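PDB 5XHX: helix-turn-helix transcriptional regulator from Pseudomonas aeruginosa, which probably regulates transcription by binding DNA as a LuxR-family quorum-sensing regulator, and is represented here by its N-terminal ligand-binding domain. Local coordinates for residues Y131-L135 and V166-K171; P55-S59 and F176-V180. All blocks are in the same frame, centred on the assembly; numbering follows the deposited sequence.

Interaction 1: Y131-L135 and V166-K171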
loop_
_atom_site.group_PDB
_atom_site.type_symbol
_atom_site.label_atom_id
_atom_site.label_comp_id
_atom_site.label_asym_id
_atom_site.label_seq_id
_atom_site.Cartn_x
_atom_site.Cartn_y
_atom_site.Cartn_z
ATOM N N TYR A 131 -14.471 3.651 9.143
ATOM C CA TYR A 131 -13.963 4.401 7.996
ATOM C C TYR A 131 -14.891 4.183 6.805
ATOM O O TYR A 131 -15.151 3.035 6.437
ATOM C CB TYR A 131 -12.552 3.943 7.620
ATOM C CG TYR A 131 -11.445 4.314 8.602
ATOM C CD1 TYR A 131 -10.784 5.544 8.516
ATOM C CD2 TYR A 131 -11.049 3.422 9.586
ATOM C CE1 TYR A 131 -9.743 5.862 9.404
ATOM C CE2 TYR A 131 -10.024 3.719 10.460
ATOM C CZ TYR A 131 -9.375 4.934 10.366
ATOM O OH TYR A 131 -8.363 5.210 11.237
ATOM N N ASN A 132 -15.365 5.279 6.199
ATOM C CA ASN A 132 -16.275 5.254 5.047
ATOM C C ASN A 132 -15.540 5.768 3.822
ATOM O O ASN A 132 -15.076 6.914 3.825
ATOM C CB ASN A 132 -17.499 6.147 5.254
ATOM C CG ASN A 132 -18.522 5.546 6.153
ATOM O OD1 ASN A 132 -18.194 4.757 7.032
ATOM N ND2 ASN A 132 -19.793 5.893 5.919
ATOM N N VAL A 133 -15.477 4.960 2.776
ATOM C CA VAL A 133 -14.795 5.318 1.541
ATOM C C VAL A 133 -15.789 5.218 0.393
ATOM O O VAL A 133 -16.138 4.115 -0.037
ATOM C CB VAL A 133 -13.567 4.427 1.300
ATOM C CG1 VAL A 133 -12.895 4.782 -0.032
ATOM C CG2 VAL A 133 -12.597 4.585 2.477
ATOM N N PRO A 134 -16.281 6.347 -0.114
ATOM C CA PRO A 134 -17.146 6.317 -1.302
ATOM C C PRO A 134 -16.432 5.646 -2.468
ATOM O O PRO A 134 -15.258 5.914 -2.737
ATOM C CB PRO A 134 -17.418 7.803 -1.582
ATOM C CG PRO A 134 -17.241 8.487 -0.259
ATOM C CD PRO A 134 -16.181 7.698 0.478
ATOM N N LEU A 135 -17.134 4.729 -3.128
ATOM C CA LEU A 135 -16.589 4.052 -4.299
ATOM C C LEU A 135 -17.101 4.639 -5.594
ATOM O O LEU A 135 -16.383 4.636 -6.602
ATOM C CB LEU A 135 -16.925 2.561 -4.275
ATOM C CG LEU A 135 -16.247 1.778 -3.168
ATOM C CD1 LEU A 135 -16.481 0.277 -3.339
ATOM C CD2 LEU A 135 -14.759 2.124 -3.137
ATOM N N VAL A 166 -5.008 4.727 5.700
ATOM C CA VAL A 166 -6.055 3.713 5.855
ATOM C C VAL A 166 -7.021 3.773 4.680
ATOM O O VAL A 166 -7.309 2.759 4.042
ATOM C CB VAL A 166 -6.792 3.870 7.197
ATOM C CG1 VAL A 166 -8.044 2.940 7.237
ATOM C CG2 VAL A 166 -5.847 3.539 8.342
ATOM N N ILE A 167 -7.513 4.967 4.353
ATOM C CA ILE A 167 -8.524 5.027 3.302
ATOM C C ILE A 167 -7.891 4.818 1.924
ATOM O O ILE A 167 -8.546 4.316 1.007
ATOM C CB ILE A 167 -9.308 6.352 3.375
ATOM C CG1 ILE A 167 -8.428 7.518 2.983
ATOM C CG2 ILE A 167 -9.925 6.573 4.816
ATOM C CD1 ILE A 167 -9.156 8.863 3.048
ATOM N N ALA A 168 -6.628 5.225 1.744
ATOM C CA ALA A 168 -5.937 4.942 0.488
ATOM C C ALA A 168 -5.810 3.443 0.276
ATOM O O ALA A 168 -6.069 2.927 -0.822
ATOM C CB ALA A 168 -4.553 5.605 0.485
ATOM N N LEU A 169 -5.410 2.731 1.324
ATOM C CA LEU A 169 -5.300 1.280 1.269
ATOM C C LEU A 169 -6.647 0.633 0.966
ATOM O O LEU A 169 -6.739 -0.282 0.142
ATOM C CB LEU A 169 -4.782 0.762 2.613
ATOM C CG LEU A 169 -3.457 0.057 2.820
ATOM C CD1 LEU A 169 -3.545 -0.664 4.162
ATOM C CD2 LEU A 169 -3.177 -0.910 1.689
ATOM N N MET A 170 -7.692 1.046 1.695
ATOM C CA MET A 170 -9.022 0.466 1.487
ATOM C C MET A 170 -9.446 0.593 0.034
ATOM O O MET A 170 -9.910 -0.375 -0.575
ATOM C CB MET A 170 -10.045 1.142 2.410
ATOM C CG MET A 170 -9.805 0.850 3.888
ATOM S SD MET A 170 -10.875 1.808 4.971
ATOM C CE MET A 170 -12.477 1.288 4.275
ATOM N N LYS A 171 -9.276 1.786 -0.540
ATOM C CA LYS A 171 -9.653 2.009 -1.932
ATOM C C LYS A 171 -8.880 1.078 -2.862
ATOM O O LYS A 171 -9.456 0.483 -3.782
ATOM C CB LYS A 171 -9.414 3.481 -2.297
ATOM C CG LYS A 171 -9.815 3.874 -3.721
ATOM C CD LYS A 171 -11.258 3.489 -4.040
ATOM C CE LYS A 171 -11.825 4.307 -5.201
ATOM N NZ LYS A 171 -12.335 5.645 -4.747
#
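Start at Tyr131, on the strand 127-134, where the side chain points at the helix 153-173 and the m rotamer lays the ring against it. Val166 CG1 sits 3.7 Å from the centroid of the Tyr131 ring and almost on its normal, a CH-pi contact over the face. Ile167 CG2 reaches Tyr131 CD1 at 3.9 Å, and Met170 SD lies 3.8 Å from Tyr131 CB, making an oblique Met-aromatic contact with the ring 5.3 Å from its centroid. The buried hydroxyl is satisfied within the chain: Tyr131 OH hydrogen-bonds to the backbone O of Phe159, farther back on the same helix. Asn132 then turns away, as strand alternation requires, and its backbone pairs with Gly98 on the neighbouring strand. This is one layer boundary of the alpha-beta-alpha sandwich found in LuxR-type ligand-binding domains: the C-terminal helix lies across one face of the antiparallel sheet; the axis of its 166-171 part passes 9.0 Å from that of strand residues 131-134, the two N-to-C directions 51° apart. Val133 faces the helix again. Val133 CG2 is 3.8 Å from both Ile167 CB and Met170 CE, and Val133 CG1 is 4.4 Å from Lys171 CB, so it fits between successive turns of the helix. Met170 also packs on Leu141 and Leu143 of the next strand and on Trp29. Beyond, Pro134 has its CA-to-CB bond directed away from the helix, though Pro134 O stands 3.6 Å from Lys171 NZ, a loose polar approach with no hydrogen bond. Leu135, already off the strand, lays CD2 3.9 Å from Lys171 CD, along the aliphatic part of the lysine.

Interaction 2: P55-S59 and F176-V180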
loop_
_atom_site.group_PDB
_atom_site.type_symbol
_atom_site.label_atom_id
_atom_site.label_comp_id
_atom_site.label_asym_id
_atom_site.label_seq_id
_atom_site.Cartn_x
_atom_site.Cartn_y
_atom_site.Cartn_z
ATOM N N PRO A 55 -26.356 -4.841 1.755
ATOM C CA PRO A 55 -24.909 -4.727 2.005
ATOM C C PRO A 55 -24.174 -5.970 1.545
ATOM O O PRO A 55 -24.642 -7.095 1.733
ATOM C CB PRO A 55 -24.809 -4.592 3.531
ATOM C CG PRO A 55 -26.183 -4.211 3.995
ATOM C CD PRO A 55 -27.142 -4.803 2.996
ATOM N N LEU A 56 -22.994 -5.758 0.974
ATOM C CA LEU A 56 -22.093 -6.839 0.600
ATOM C C LEU A 56 -21.007 -6.943 1.668
ATOM O O LEU A 56 -20.179 -6.033 1.819
ATOM C CB LEU A 56 -21.501 -6.582 -0.784
ATOM C CG LEU A 56 -20.485 -7.593 -1.313
ATOM C CD1 LEU A 56 -21.064 -9.012 -1.313
ATOM C CD2 LEU A 56 -20.053 -7.195 -2.721
ATOM N N ILE A 57 -21.017 -8.040 2.414
ATOM C CA ILE A 57 -20.034 -8.276 3.461
ATOM C C ILE A 57 -18.796 -8.882 2.817
ATOM O O ILE A 57 -18.845 -9.997 2.286
ATOM C CB ILE A 57 -20.591 -9.205 4.549
ATOM C CG1 ILE A 57 -21.935 -8.681 5.071
ATOM C CG2 ILE A 57 -19.569 -9.383 5.675
ATOM C CD1 ILE A 57 -21.818 -7.483 5.963
ATOM N N LEU A 58 -17.681 -8.157 2.881
ATOM C CA LEU A 58 -16.429 -8.643 2.310
ATOM C C LEU A 58 -15.683 -9.557 3.271
ATOM O O LEU A 58 -15.157 -10.601 2.859
ATOM C CB LEU A 58 -15.539 -7.462 1.908
ATOM C CG LEU A 58 -16.099 -6.482 0.860
ATOM C CD1 LEU A 58 -15.103 -5.316 0.635
ATOM C CD2 LEU A 58 -16.411 -7.182 -0.460
ATOM N N SER A 59 -15.642 -9.199 4.549
ATOM C CA SER A 59 -14.910 -9.994 5.520
ATOM C C SER A 59 -15.329 -9.516 6.897
ATOM O O SER A 59 -15.713 -8.355 7.062
ATOM C CB SER A 59 -13.386 -9.853 5.316
ATOM O OG SER A 59 -12.647 -10.658 6.216
ATOM N N PHE A 176 -8.605 -6.053 -5.613
ATOM C CA PHE A 176 -8.398 -7.438 -5.330
ATOM C C PHE A 176 -9.608 -8.084 -4.711
ATOM O O PHE A 176 -9.516 -9.166 -4.217
ATOM C CB PHE A 176 -7.185 -7.613 -4.450
ATOM C CG PHE A 176 -5.963 -6.944 -4.977
ATOM C CD1 PHE A 176 -5.224 -7.529 -5.967
ATOM C CD2 PHE A 176 -5.571 -5.736 -4.507
ATOM C CE1 PHE A 176 -4.144 -6.928 -6.458
ATOM C CE2 PHE A 176 -4.473 -5.132 -5.000
ATOM C CZ PHE A 176 -3.756 -5.728 -5.981
ATOM N N GLU A 177 -10.746 -7.413 -4.746
ATOM C CA GLU A 177 -11.989 -8.026 -4.315
ATOM C C GLU A 177 -12.783 -8.514 -5.511
ATOM O O GLU A 177 -13.077 -7.804 -6.443
ATOM C CB GLU A 177 -12.834 -7.117 -3.425
ATOM C CG GLU A 177 -12.142 -6.615 -2.221
ATOM C CD GLU A 177 -12.420 -7.410 -0.998
ATOM O OE1 GLU A 177 -13.135 -8.378 -1.085
ATOM O OE2 GLU A 177 -11.905 -7.062 0.041
ATOM N N ASP A 178 -13.114 -9.769 -5.448
ATOM C CA ASP A 178 -13.601 -10.519 -6.563
ATOM C C ASP A 178 -15.091 -10.407 -6.618
ATOM O O ASP A 178 -15.680 -10.419 -7.677
ATOM C CB ASP A 178 -13.249 -11.933 -6.245
ATOM C CG ASP A 178 -13.114 -12.130 -4.760
ATOM O OD1 ASP A 178 -12.270 -11.453 -4.137
ATOM O OD2 ASP A 178 -13.892 -12.924 -4.209
ATOM N N ALA A 179 -15.696 -10.280 -5.453
ATOM C CA ALA A 179 -17.128 -10.082 -5.367
ATOM C C ALA A 179 -17.493 -8.736 -5.934
ATOM O O ALA A 179 -18.648 -8.471 -6.212
ATOM C CB ALA A 179 -17.582 -10.193 -3.941
ATOM N N VAL A 180 -16.493 -7.883 -6.111
ATOM C CA VAL A 180 -16.733 -6.541 -6.626
ATOM C C VAL A 180 -16.269 -6.458 -8.074
ATOM O O VAL A 180 -17.085 -6.430 -8.998
ATOM C CB VAL A 180 -16.021 -5.489 -5.762
ATOM C CG1 VAL A 180 -16.345 -4.089 -6.254
ATOM C CG2 VAL A 180 -16.388 -5.674 -4.292
#
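An edge strand carrying a classic beta bulge meets the C-terminal tail of the ligand-binding domain here. The strand 56-60 closes one side of the sheet within this chain, and its only strand neighbour there is 44-50; at the bulge Leu58 and Ser59 both face Ala47, with Leu58 adopting a helix-like psi of -42°. Before that, ordinary alternation holds: Leu56 and Leu58 point at the tail, while Ile57 between them packs on Ile78 of the helix 72-81. The tail has left the helix 153-173 and runs 176-180 with no regular structure, with a turn marked by a weak hydrogen bond from Val180 N to Glu177 O (3.4 Å). What joins the two segments is apolar and fairly loose. Leu56 CD2 lies 4.1 Å from Ala179 CB and 4.0 Å from Ala179 O, and it is 4.3 Å from Val180 CG2. Leu58 CD2 touches the same methyl, Val180 CG2, at 4.1 Å, so the valine straddles both leucines; it also packs on Ile49 of strand 44-50. Leu58 CD2 further rests 3.5 Å from Glu177 OE1, a van der Waals contact. The carboxylate is held by others: Glu177 OE2 forms a salt bridge with Arg173 and accepts a hydrogen bond from Trp29 NE1. No hydrogen bond crosses between the two segments. Val180 is the last modelled residue, and in the full-length protein the chain probably continues toward the helix-turn-helix domain; a central antiparallel sheet between helices, here with a bulged strand at its border, is the alpha-beta-alpha build of LuxR-type ligand-binding domains.

How the interactions relate
Both contacts join the same antiparallel sheet to the C-terminal part of the chain, and interaction 1 is nested inside the loop closed by interaction 2. Their centres are 14 Å apart, and their nearest atoms, about 5 Å apart, do not touch. Interaction 1 is the more buried: regular helix packs on an interior strand, aromatic, aliphatic and sulfur groups interlock, and 393 Å² is covered. Interaction 2 is a surface contact of 202 Å², in which an irregular tail lies against a bordering strand through a few methyl groups and the flank of a carboxylate that is paired elsewhere. Neither has a hydrogen bond between its segments. Trp29 connects them indirectly, packing with Met170 and hydrogen-bonding Glu177.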